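Local coordinates for putative uncharacterized protein (Pyrococcus furiosus, PDB 3V68), which is a DUF2666-family protein whose role is not firmly established but which probably binds double-stranded DNA, at residues M31-V36 with N176-F181; L105-L110 with K236-S241; E113-F118 with Y224-M229; V190-G195 with V209-E214. All blocks are in the same frame, centred on the assembly; numbering follows the deposited sequence.

Interaction 1: residues M31-V36 with N176-F181; sequences MFLSRV and NKIKDF
L33 and I178 sit at the closest backbone approach, 6.5 Å between their CA atoms, where the axes of helical segments 31-36 and 176-181 come within 9.4 Å and run nearly antiparallel at 160°. The tightest apolar touch is between L33 CB and I178 CG1, at 3.6 Å. With CG1 of I178 set anti to its carbonyl carbon (chi1 -72°), that branch is directed to the neighbouring helix. Its tip CD1 packs on S34, 3.7 Å from the backbone N and 3.8 Å from OG, a hydroxyl bonded to A30 O of its own helix. These are the helices 26-43 and 160-181, each following a strand pair in one of the two DUF2666 sequence ranges; the contact therefore joins the two ranges, and F139 of strand 136-143 lies against L33. Farther out on L33, CD1 is 3.9 Å from both K177 CB and F181 CD1. The L33 side chain lies beside that of K177 but crosses that of F181 at about a right angle. Beyond CB the K177 chain bends away, at chi2 and chi3, and its NZ forms a salt bridge with D180 OD2.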
# COMPACT_ATOMS: atom_id res chain seq x y z
N MET A 31 5.14 -11.70 -9.40
CA MET A 31 3.72 -11.58 -9.73
C MET A 31 2.83 -11.93 -8.54
O MET A 31 1.80 -11.29 -8.33
CB MET A 31 3.37 -12.42 -10.96
CG MET A 31 3.93 -11.85 -12.26
SD MET A 31 3.38 -10.15 -12.55
CE MET A 31 1.64 -10.42 -12.84
N PHE A 32 3.23 -12.94 -7.76
CA PHE A 32 2.54 -13.30 -6.53
C PHE A 32 2.56 -12.13 -5.53
O PHE A 32 1.51 -11.74 -5.00
CB PHE A 32 3.17 -14.54 -5.90
CG PHE A 32 2.70 -14.82 -4.49
CD1 PHE A 32 1.48 -15.46 -4.26
CD2 PHE A 32 3.47 -14.42 -3.40
CE1 PHE A 32 1.05 -15.71 -2.95
CE2 PHE A 32 3.04 -14.67 -2.09
CZ PHE A 32 1.83 -15.32 -1.87
N LEU A 33 3.74 -11.57 -5.31
CA LEU A 33 3.87 -10.47 -4.35
C LEU A 33 3.13 -9.22 -4.81
O LEU A 33 2.57 -8.49 -3.99
CB LEU A 33 5.34 -10.14 -4.10
CG LEU A 33 6.19 -11.20 -3.38
CD1 LEU A 33 7.65 -10.78 -3.41
CD2 LEU A 33 5.70 -11.43 -1.95
N SER A 34 3.12 -9.00 -6.13
CA SER A 34 2.37 -7.92 -6.75
C SER A 34 0.88 -8.06 -6.45
O SER A 34 0.23 -7.11 -6.00
CB SER A 34 2.58 -7.93 -8.27
OG SER A 34 3.89 -7.51 -8.60
N ARG A 35 0.35 -9.26 -6.69
CA ARG A 35 -1.05 -9.55 -6.42
C ARG A 35 -1.39 -9.46 -4.93
O ARG A 35 -2.45 -8.94 -4.56
CB ARG A 35 -1.44 -10.88 -7.05
CG ARG A 35 -1.53 -10.77 -8.57
CD ARG A 35 -1.61 -12.12 -9.27
NE ARG A 35 -2.69 -12.99 -8.79
CZ ARG A 35 -3.98 -12.83 -9.10
NH1 ARG A 35 -4.38 -11.84 -9.87
NH2 ARG A 35 -4.87 -13.69 -8.62
N VAL A 36 -0.50 -9.94 -4.07
CA VAL A 36 -0.70 -9.79 -2.63
C VAL A 36 -0.77 -8.32 -2.24
O VAL A 36 -1.70 -7.91 -1.52
CB VAL A 36 0.41 -10.53 -1.83
CG1 VAL A 36 0.37 -10.14 -0.36
CG2 VAL A 36 0.25 -12.04 -1.98
N ASN A 176 8.74 -4.18 -0.46
CA ASN A 176 10.17 -4.32 -0.21
C ASN A 176 10.81 -5.42 -1.07
O ASN A 176 11.90 -5.24 -1.61
CB ASN A 176 10.43 -4.60 1.28
CG ASN A 176 11.90 -4.83 1.59
OD1 ASN A 176 12.76 -4.03 1.21
ND2 ASN A 176 12.20 -5.92 2.27
N LYS A 177 10.11 -6.54 -1.21
CA LYS A 177 10.71 -7.72 -1.83
C LYS A 177 10.55 -7.81 -3.35
O LYS A 177 11.34 -8.47 -4.01
CB LYS A 177 10.22 -9.00 -1.15
CG LYS A 177 10.68 -9.16 0.30
CD LYS A 177 12.21 -9.15 0.45
CE LYS A 177 12.87 -10.36 -0.22
NZ LYS A 177 14.35 -10.29 -0.11
N ILE A 178 9.53 -7.16 -3.91
CA ILE A 178 9.35 -7.17 -5.36
C ILE A 178 10.61 -6.65 -6.07
O ILE A 178 11.04 -7.22 -7.08
CB ILE A 178 8.08 -6.40 -5.81
CG1 ILE A 178 6.82 -7.18 -5.44
CG2 ILE A 178 8.08 -6.16 -7.33
CD1 ILE A 178 5.54 -6.34 -5.43
N LYS A 179 11.20 -5.58 -5.54
CA LYS A 179 12.40 -5.02 -6.14
C LYS A 179 13.63 -5.94 -6.06
O LYS A 179 14.57 -5.78 -6.84
CB LYS A 179 12.71 -3.62 -5.59
CG LYS A 179 12.38 -3.41 -4.13
CD LYS A 179 12.90 -2.06 -3.66
CE LYS A 179 12.76 -1.90 -2.15
NZ LYS A 179 13.61 -2.85 -1.37
N ASP A 180 13.61 -6.90 -5.14
CA ASP A 180 14.66 -7.93 -5.06
C ASP A 180 14.46 -9.01 -6.12
O ASP A 180 15.40 -9.39 -6.82
CB ASP A 180 14.70 -8.57 -3.67
CG ASP A 180 15.18 -7.62 -2.59
OD1 ASP A 180 15.91 -6.65 -2.91
OD2 ASP A 180 14.85 -7.85 -1.41
N PHE A 181 13.23 -9.51 -6.22
CA PHE A 181 12.92 -10.57 -7.18
C PHE A 181 12.90 -10.09 -8.62
O PHE A 181 13.18 -10.86 -9.54
CB PHE A 181 11.62 -11.29 -6.80
CG PHE A 181 11.77 -12.14 -5.57
CD1 PHE A 181 11.28 -11.71 -4.34
CD2 PHE A 181 12.44 -13.35 -5.64
CE1 PHE A 181 11.43 -12.50 -3.21
CE2 PHE A 181 12.60 -14.14 -4.51
CZ PHE A 181 12.09 -13.71 -3.29

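Interaction 2: residues L105-L110 with K236-S241; sequences LTREIL and KVDVPS
R107 reaches V237 and D238 through a chain that starts with CG anti to the backbone N, stays extended at chi2 and bends at chi3 (-73°), while D238 turns its CG beside its own backbone N. The result is a side-on arginine grip on a main-chain carbonyl, joining the C-terminal part of helix 91-110 to the loop between helices 219-231 and 241-248. Two nitrogens share one acceptor: R107 NE donates to V237 O over 2.8 Å, and R107 NH2 reaches the same oxygen at 3.1 Å. The oxygen lies near the guanidinium plane, but the two donors see it differently, NE almost in line with the C=O bond and NH2 47° above the carbonyl plane. NH2 also forms a salt bridge with D238 OD1, whose hydrogen-bond geometry is weak, the N-H...O angle being 119°. The other carboxylate oxygen, OD2, pairs with R227, so D238 probably offsets the repulsion between two neighbouring arginines. One residue earlier, T106 lays CB 3.3 Å from K236 O and its methyl CG2 3.7 Å from V237 CG1. Its hydroxyl is bonded to K102 O of the preceding turn and also receives a hydrogen bond from a water; that water, in turn, accepts from K236 N over 2.9 Å.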
# COMPACT_ATOMS: atom_id res chain seq x y z
N LEU A 105 -6.33 7.66 0.72
CA LEU A 105 -6.89 8.59 -0.26
C LEU A 105 -5.97 8.74 -1.48
O LEU A 105 -6.43 8.69 -2.61
CB LEU A 105 -7.15 9.96 0.39
CG LEU A 105 -7.78 11.03 -0.51
CD1 LEU A 105 -9.16 10.59 -0.98
CD2 LEU A 105 -7.85 12.37 0.20
N THR A 106 -4.68 8.90 -1.23
CA THR A 106 -3.70 9.04 -2.30
C THR A 106 -3.71 7.86 -3.27
O THR A 106 -3.73 8.05 -4.49
CB THR A 106 -2.29 9.29 -1.72
OG1 THR A 106 -2.31 10.49 -0.93
CG2 THR A 106 -1.25 9.44 -2.83
N ARG A 107 -3.73 6.63 -2.73
CA ARG A 107 -3.80 5.45 -3.58
C ARG A 107 -5.06 5.44 -4.43
O ARG A 107 -4.99 5.21 -5.63
CB ARG A 107 -3.73 4.16 -2.74
CG ARG A 107 -3.98 2.87 -3.57
CD ARG A 107 -3.79 1.58 -2.75
NE ARG A 107 -2.37 1.34 -2.50
CZ ARG A 107 -1.64 0.41 -3.10
NH1 ARG A 107 -2.18 -0.44 -3.97
NH2 ARG A 107 -0.35 0.30 -2.79
N GLU A 108 -6.21 5.71 -3.82
CA GLU A 108 -7.48 5.62 -4.54
C GLU A 108 -7.61 6.72 -5.60
O GLU A 108 -8.12 6.46 -6.70
CB GLU A 108 -8.67 5.61 -3.58
CG GLU A 108 -8.74 4.36 -2.70
CD GLU A 108 -8.61 3.05 -3.48
OE1 GLU A 108 -9.48 2.78 -4.34
OE2 GLU A 108 -7.65 2.29 -3.23
N ILE A 109 -7.13 7.91 -5.28
CA ILE A 109 -7.20 9.04 -6.22
C ILE A 109 -6.25 8.86 -7.41
O ILE A 109 -6.58 9.25 -8.53
CB ILE A 109 -6.94 10.41 -5.52
CG1 ILE A 109 -8.05 10.74 -4.51
CG2 ILE A 109 -6.78 11.55 -6.54
CD1 ILE A 109 -9.47 10.84 -5.09
N LEU A 110 -5.09 8.25 -7.18
CA LEU A 110 -4.05 8.20 -8.21
C LEU A 110 -3.89 6.89 -8.97
O LEU A 110 -3.20 6.86 -9.98
CB LEU A 110 -2.69 8.58 -7.60
CG LEU A 110 -2.57 9.97 -6.97
CD1 LEU A 110 -1.17 10.14 -6.43
CD2 LEU A 110 -2.91 11.08 -7.97
N LYS A 236 2.30 9.26 -0.05
CA LYS A 236 2.52 7.81 0.04
C LYS A 236 1.32 7.09 -0.54
O LYS A 236 0.20 7.57 -0.43
CB LYS A 236 2.69 7.38 1.49
CG LYS A 236 3.95 7.90 2.17
CD LYS A 236 3.92 7.54 3.64
CE LYS A 236 5.26 7.82 4.31
NZ LYS A 236 5.27 7.33 5.72
N VAL A 237 1.57 5.92 -1.13
CA VAL A 237 0.48 5.07 -1.63
C VAL A 237 0.45 3.71 -0.92
O VAL A 237 -0.44 2.89 -1.18
CB VAL A 237 0.53 4.87 -3.16
CG1 VAL A 237 0.18 6.16 -3.90
CG2 VAL A 237 1.89 4.32 -3.62
N ASP A 238 1.42 3.49 -0.04
CA ASP A 238 1.46 2.31 0.82
C ASP A 238 1.22 2.77 2.26
O ASP A 238 1.96 3.62 2.77
CB ASP A 238 2.80 1.56 0.68
CG ASP A 238 3.08 1.13 -0.76
OD1 ASP A 238 2.17 0.57 -1.41
OD2 ASP A 238 4.23 1.34 -1.25
N VAL A 239 0.19 2.24 2.91
CA VAL A 239 -0.15 2.59 4.30
C VAL A 239 1.01 2.25 5.25
O VAL A 239 1.48 1.11 5.26
CB VAL A 239 -1.45 1.88 4.77
CG1 VAL A 239 -1.66 2.06 6.28
CG2 VAL A 239 -2.66 2.38 3.99
N PRO A 240 1.49 3.24 6.03
CA PRO A 240 2.58 2.96 6.96
C PRO A 240 2.09 2.17 8.18
O PRO A 240 1.38 2.70 9.04
CB PRO A 240 3.07 4.36 7.35
CG PRO A 240 1.89 5.24 7.18
CD PRO A 240 1.10 4.67 6.04
N SER A 241 2.47 0.89 8.24
CA SER A 241 2.01 0.01 9.31
C SER A 241 2.46 0.51 10.68
O SER A 241 1.74 0.34 11.66
CB SER A 241 2.49 -1.43 9.10
OG SER A 241 3.88 -1.54 9.33
O HOH W 1 -0.03 10.57 1.05

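Interaction 3: residues E113-F118 with Y224-M229; sequences ELPIEF and YAAREM
From CB, R227 sets CG beside the backbone N and runs extended from CG to NE, carrying its guanidinium across to I116 and F118. NE is taken by the salt bridge to D238. At the tip, CZ lies 3.7 Å from F118 CE2, and the two terminal nitrogens close end-on upon a single carbonyl: NH1 donates to I116 O over 2.9 Å and NH2 to the same oxygen over 3.1 Å. That oxygen is near the guanidinium plane; NH1 approaches it in the carbonyl plane on a lone pair, whereas NH2 is tilted 26° from that plane. F118 CE2 stands over one guanidinium face, toward its rim, 3.5 Å from NH2, with ring and guanidinium planes 38° apart. The CE1-CZ part of the F118 rim turns to Y224, CE1 lying 3.7 Å from Y224 CE2, in an offset edge-to-face pair with the edge of F118 toward the face of Y224 and planes at 62°. The Y224 hydroxyl is bonded to V175 O of helix 160-181. Farther along, A226 CB sits 4.2 Å from P115 CG, and the M229 methyl CE meets L114 CD1 at 3.9 Å. P115 O is buried here without a polar partner. The end-on guanidinium bonds to I116 O hold against helix 219-231 the loop that follows helix 91-110, with P115 at the centre of an inverse gamma turn.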
# COMPACT_ATOMS: atom_id res chain seq x y z
N GLU A 113 -4.31 7.03 -12.57
CA GLU A 113 -3.48 8.08 -13.18
C GLU A 113 -2.01 7.67 -13.29
O GLU A 113 -1.27 8.16 -14.15
CB GLU A 113 -3.57 9.38 -12.36
CG GLU A 113 -4.97 9.96 -12.18
CD GLU A 113 -5.32 11.05 -13.19
OE1 GLU A 113 -4.40 11.62 -13.81
OE2 GLU A 113 -6.52 11.33 -13.36
N LEU A 114 -1.59 6.78 -12.39
CA LEU A 114 -0.19 6.37 -12.27
C LEU A 114 -0.08 4.86 -12.01
O LEU A 114 -1.05 4.25 -11.55
CB LEU A 114 0.48 7.13 -11.13
CG LEU A 114 0.79 8.62 -11.30
CD1 LEU A 114 1.10 9.23 -9.95
CD2 LEU A 114 1.96 8.83 -12.25
N PRO A 115 1.09 4.26 -12.30
CA PRO A 115 1.27 2.85 -11.96
C PRO A 115 1.51 2.68 -10.46
O PRO A 115 2.65 2.54 -10.00
CB PRO A 115 2.50 2.45 -12.79
CG PRO A 115 3.28 3.71 -12.92
CD PRO A 115 2.27 4.81 -13.01
N ILE A 116 0.41 2.71 -9.71
CA ILE A 116 0.43 2.61 -8.25
C ILE A 116 0.31 1.15 -7.83
O ILE A 116 1.16 0.63 -7.10
CB ILE A 116 -0.73 3.44 -7.63
CG1 ILE A 116 -0.61 4.94 -7.99
CG2 ILE A 116 -0.82 3.22 -6.12
CD1 ILE A 116 0.75 5.57 -7.68
N GLU A 117 -0.75 0.49 -8.30
CA GLU A 117 -0.86 -0.95 -8.14
C GLU A 117 0.22 -1.62 -8.99
O GLU A 117 0.60 -1.11 -10.04
CB GLU A 117 -2.25 -1.44 -8.56
CG GLU A 117 -3.35 -0.95 -7.63
CD GLU A 117 -4.72 -1.53 -7.95
OE1 GLU A 117 -5.17 -1.41 -9.12
OE2 GLU A 117 -5.35 -2.10 -7.04
N PHE A 118 0.71 -2.75 -8.51
CA PHE A 118 1.63 -3.58 -9.27
C PHE A 118 0.87 -4.38 -10.33
O PHE A 118 -0.35 -4.47 -10.28
CB PHE A 118 2.40 -4.49 -8.32
CG PHE A 118 3.42 -3.76 -7.50
CD1 PHE A 118 4.74 -3.66 -7.94
CD2 PHE A 118 3.05 -3.14 -6.31
CE1 PHE A 118 5.69 -2.97 -7.18
CE2 PHE A 118 4.00 -2.44 -5.55
CZ PHE A 118 5.31 -2.36 -6.00
N TYR A 224 8.15 1.77 -8.75
CA TYR A 224 9.07 2.38 -7.78
C TYR A 224 9.40 3.81 -8.16
O TYR A 224 9.54 4.67 -7.28
CB TYR A 224 10.32 1.50 -7.60
CG TYR A 224 9.95 0.19 -6.94
CD1 TYR A 224 9.81 0.12 -5.56
CD2 TYR A 224 9.69 -0.95 -7.70
CE1 TYR A 224 9.44 -1.08 -4.94
CE2 TYR A 224 9.33 -2.14 -7.10
CZ TYR A 224 9.21 -2.20 -5.73
OH TYR A 224 8.84 -3.38 -5.14
N ALA A 225 9.48 4.09 -9.46
CA ALA A 225 9.66 5.45 -9.93
C ALA A 225 8.46 6.31 -9.54
O ALA A 225 8.64 7.44 -9.09
CB ALA A 225 9.89 5.48 -11.43
N ALA A 226 7.25 5.77 -9.68
CA ALA A 226 6.06 6.51 -9.24
C ALA A 226 6.10 6.80 -7.75
O ALA A 226 5.81 7.92 -7.32
CB ALA A 226 4.79 5.77 -9.62
N ARG A 227 6.46 5.79 -6.95
CA ARG A 227 6.55 5.96 -5.51
C ARG A 227 7.61 7.00 -5.13
O ARG A 227 7.38 7.83 -4.26
CB ARG A 227 6.82 4.63 -4.83
CG ARG A 227 5.57 3.77 -4.74
CD ARG A 227 5.89 2.31 -4.47
NE ARG A 227 4.69 1.59 -4.07
CZ ARG A 227 3.74 1.18 -4.91
NH1 ARG A 227 3.84 1.40 -6.22
NH2 ARG A 227 2.67 0.56 -4.43
N GLU A 228 8.76 6.95 -5.80
CA GLU A 228 9.82 7.92 -5.53
C GLU A 228 9.38 9.34 -5.88
O GLU A 228 9.62 10.27 -5.11
CB GLU A 228 11.11 7.54 -6.27
CG GLU A 228 12.31 8.45 -5.95
CD GLU A 228 12.75 8.42 -4.49
OE1 GLU A 228 12.40 7.48 -3.75
OE2 GLU A 228 13.46 9.36 -4.08
N MET A 229 8.73 9.50 -7.03
CA MET A 229 8.22 10.81 -7.46
C MET A 229 7.25 11.37 -6.42
O MET A 229 7.36 12.53 -6.01
CB MET A 229 7.55 10.71 -8.83
CG MET A 229 7.00 12.03 -9.37
SD MET A 229 5.32 12.39 -8.82
CE MET A 229 4.37 11.29 -9.86

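Interaction 4: residues V190-G195 with V209-E214; sequences VEYFGG and VQLFRE
L211 fills the hollow beside Y192 and F193, two neighbouring aromatic residues at the end of helix 186-192. The branch point CG lies 3.5 Å from Y192 CE1, and the two methyls part: CD1 is directed to the phenol end at 3.5 Å from Y192 OH, and CD2 meets the backbone O of Y192 and stands 4.0 Å from F193 CD1. The side chains of Y192 and L211 slide past each other in opposite directions, and the tyrosine runs alongside the leucine as far as the main chain of the other helix. Y192 has CG anti to its backbone N (chi1 -176°), and at the far end of the ring its OH donates to L211 O over 2.7 Å. That carbonyl oxygen lies near the ring plane, at the edge, with the hydroxyl tilted 25° from the carbonyl plane. Past this bond the hydroxyl also lies 3.4 Å from the backbone C of E214.

The contact packs two successive helices, 186-192 and 202-213, against each other within the second DUF2666 range, towards the periphery of the molecule. F193, the first residue to depart from helical backbone angles, supplies the second bump. Its CZ presses edge-on against F212, 3.9 Å from CA and 4.0 Å from CB, while Y192 CD1 rests over one face of the F193 ring. The F212 ring itself leads away from this junction, to A226 of helix 219-231 and to the loop residues L114 and P115. On the outer part of the helix, Q210 NE2 donates to E214 OE1, with an N-H...O angle of 169°.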
# COMPACT_ATOMS: atom_id res chain seq x y z
N VAL A 190 16.20 6.45 -6.95
CA VAL A 190 16.31 7.54 -5.98
C VAL A 190 17.13 8.68 -6.57
O VAL A 190 16.72 9.85 -6.52
CB VAL A 190 16.94 7.05 -4.65
CG1 VAL A 190 17.32 8.24 -3.76
CG2 VAL A 190 15.97 6.12 -3.92
N GLU A 191 18.26 8.35 -7.18
CA GLU A 191 19.14 9.38 -7.72
C GLU A 191 18.54 10.10 -8.93
O GLU A 191 18.75 11.29 -9.11
CB GLU A 191 20.52 8.81 -8.02
CG GLU A 191 21.26 8.50 -6.73
CD GLU A 191 22.58 7.80 -6.93
OE1 GLU A 191 23.19 7.92 -8.01
OE2 GLU A 191 23.02 7.13 -5.96
N TYR A 192 17.74 9.37 -9.71
CA TYR A 192 17.02 9.96 -10.84
C TYR A 192 16.17 11.17 -10.43
O TYR A 192 16.11 12.17 -11.15
CB TYR A 192 16.15 8.87 -11.47
CG TYR A 192 15.39 9.26 -12.72
CD1 TYR A 192 14.04 9.60 -12.66
CD2 TYR A 192 16.01 9.24 -13.97
CE1 TYR A 192 13.33 9.94 -13.80
CE2 TYR A 192 15.31 9.58 -15.12
CZ TYR A 192 13.97 9.93 -15.02
OH TYR A 192 13.27 10.26 -16.15
N PHE A 193 15.52 11.08 -9.27
CA PHE A 193 14.66 12.15 -8.77
C PHE A 193 15.38 13.12 -7.81
O PHE A 193 14.74 13.96 -7.17
CB PHE A 193 13.42 11.56 -8.10
CG PHE A 193 12.45 10.94 -9.07
CD1 PHE A 193 11.57 11.74 -9.79
CD2 PHE A 193 12.43 9.56 -9.28
CE1 PHE A 193 10.67 11.18 -10.69
CE2 PHE A 193 11.52 8.99 -10.18
CZ PHE A 193 10.65 9.80 -10.89
N GLY A 194 16.70 12.99 -7.72
CA GLY A 194 17.50 13.74 -6.74
C GLY A 194 17.50 15.26 -6.85
O GLY A 194 17.91 15.95 -5.91
N GLY A 195 17.05 15.78 -7.99
CA GLY A 195 16.95 17.23 -8.21
C GLY A 195 15.72 17.89 -7.62
O GLY A 195 15.50 19.09 -7.82
N VAL A 209 6.49 15.35 -12.58
CA VAL A 209 5.63 14.42 -13.30
C VAL A 209 6.22 14.12 -14.67
O VAL A 209 6.28 12.96 -15.09
CB VAL A 209 4.18 14.94 -13.41
CG1 VAL A 209 3.38 14.09 -14.39
CG2 VAL A 209 3.52 14.93 -12.05
N GLN A 210 6.68 15.16 -15.36
CA GLN A 210 7.32 14.99 -16.65
C GLN A 210 8.56 14.11 -16.56
O GLN A 210 8.76 13.21 -17.37
CB GLN A 210 7.66 16.35 -17.26
CG GLN A 210 8.25 16.27 -18.67
CD GLN A 210 7.28 15.73 -19.70
OE1 GLN A 210 6.06 15.87 -19.57
NE2 GLN A 210 7.82 15.10 -20.73
N LEU A 211 9.39 14.36 -15.54
CA LEU A 211 10.56 13.53 -15.31
C LEU A 211 10.18 12.07 -15.06
O LEU A 211 10.81 11.16 -15.60
CB LEU A 211 11.40 14.08 -14.15
CG LEU A 211 12.75 13.39 -13.93
CD1 LEU A 211 13.67 13.54 -15.13
CD2 LEU A 211 13.43 13.89 -12.66
N PHE A 212 9.12 11.85 -14.28
CA PHE A 212 8.62 10.50 -14.10
C PHE A 212 8.20 9.86 -15.44
O PHE A 212 8.51 8.70 -15.70
CB PHE A 212 7.45 10.44 -13.12
CG PHE A 212 6.62 9.20 -13.28
CD1 PHE A 212 7.03 8.00 -12.71
CD2 PHE A 212 5.47 9.22 -14.07
CE1 PHE A 212 6.30 6.84 -12.91
CE2 PHE A 212 4.74 8.07 -14.28
CZ PHE A 212 5.15 6.87 -13.69
N ARG A 213 7.48 10.62 -16.27
CA ARG A 213 7.01 10.09 -17.55
C ARG A 213 8.14 9.71 -18.49
O ARG A 213 7.99 8.81 -19.32
CB ARG A 213 6.04 11.06 -18.22
CG ARG A 213 4.75 11.26 -17.45
CD ARG A 213 3.67 11.81 -18.36
NE ARG A 213 2.52 12.29 -17.61
CZ ARG A 213 1.55 11.52 -17.12
NH1 ARG A 213 1.58 10.20 -17.30
NH2 ARG A 213 0.55 12.07 -16.46
N GLU A 214 9.28 10.39 -18.35
CA GLU A 214 10.45 10.11 -19.17
C GLU A 214 11.31 8.97 -18.64
O GLU A 214 12.29 8.59 -19.28
CB GLU A 214 11.29 11.38 -19.31
CG GLU A 214 10.59 12.46 -20.11
CD GLU A 214 11.17 13.83 -19.89
OE1 GLU A 214 10.69 14.77 -20.55
OE2 GLU A 214 12.10 13.97 -19.06

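In the fold
Interactions 1, 2 and 3 are buried and each joins the first DUF2666 range to the second, whereas interaction 4 is partly buried, lies about 21 Å from the centre of the chain (centre to centre) and stays within the second range. Interaction 1 is apolar helix packing; interactions 2 and 3 add arginine grips on loop carbonyls, and interaction 4 uses a tyrosine hydroxyl. Interactions 2 and 3 meet through D238 OD2 and R227 NE, 2.9 Å apart in a salt bridge, and through V237 against I116. I178 of interaction 1 packs on F118 and Y224 of interaction 3, while F193 and F212 of interaction 4 also pack on helix 219-231, which thus touches all four contacts.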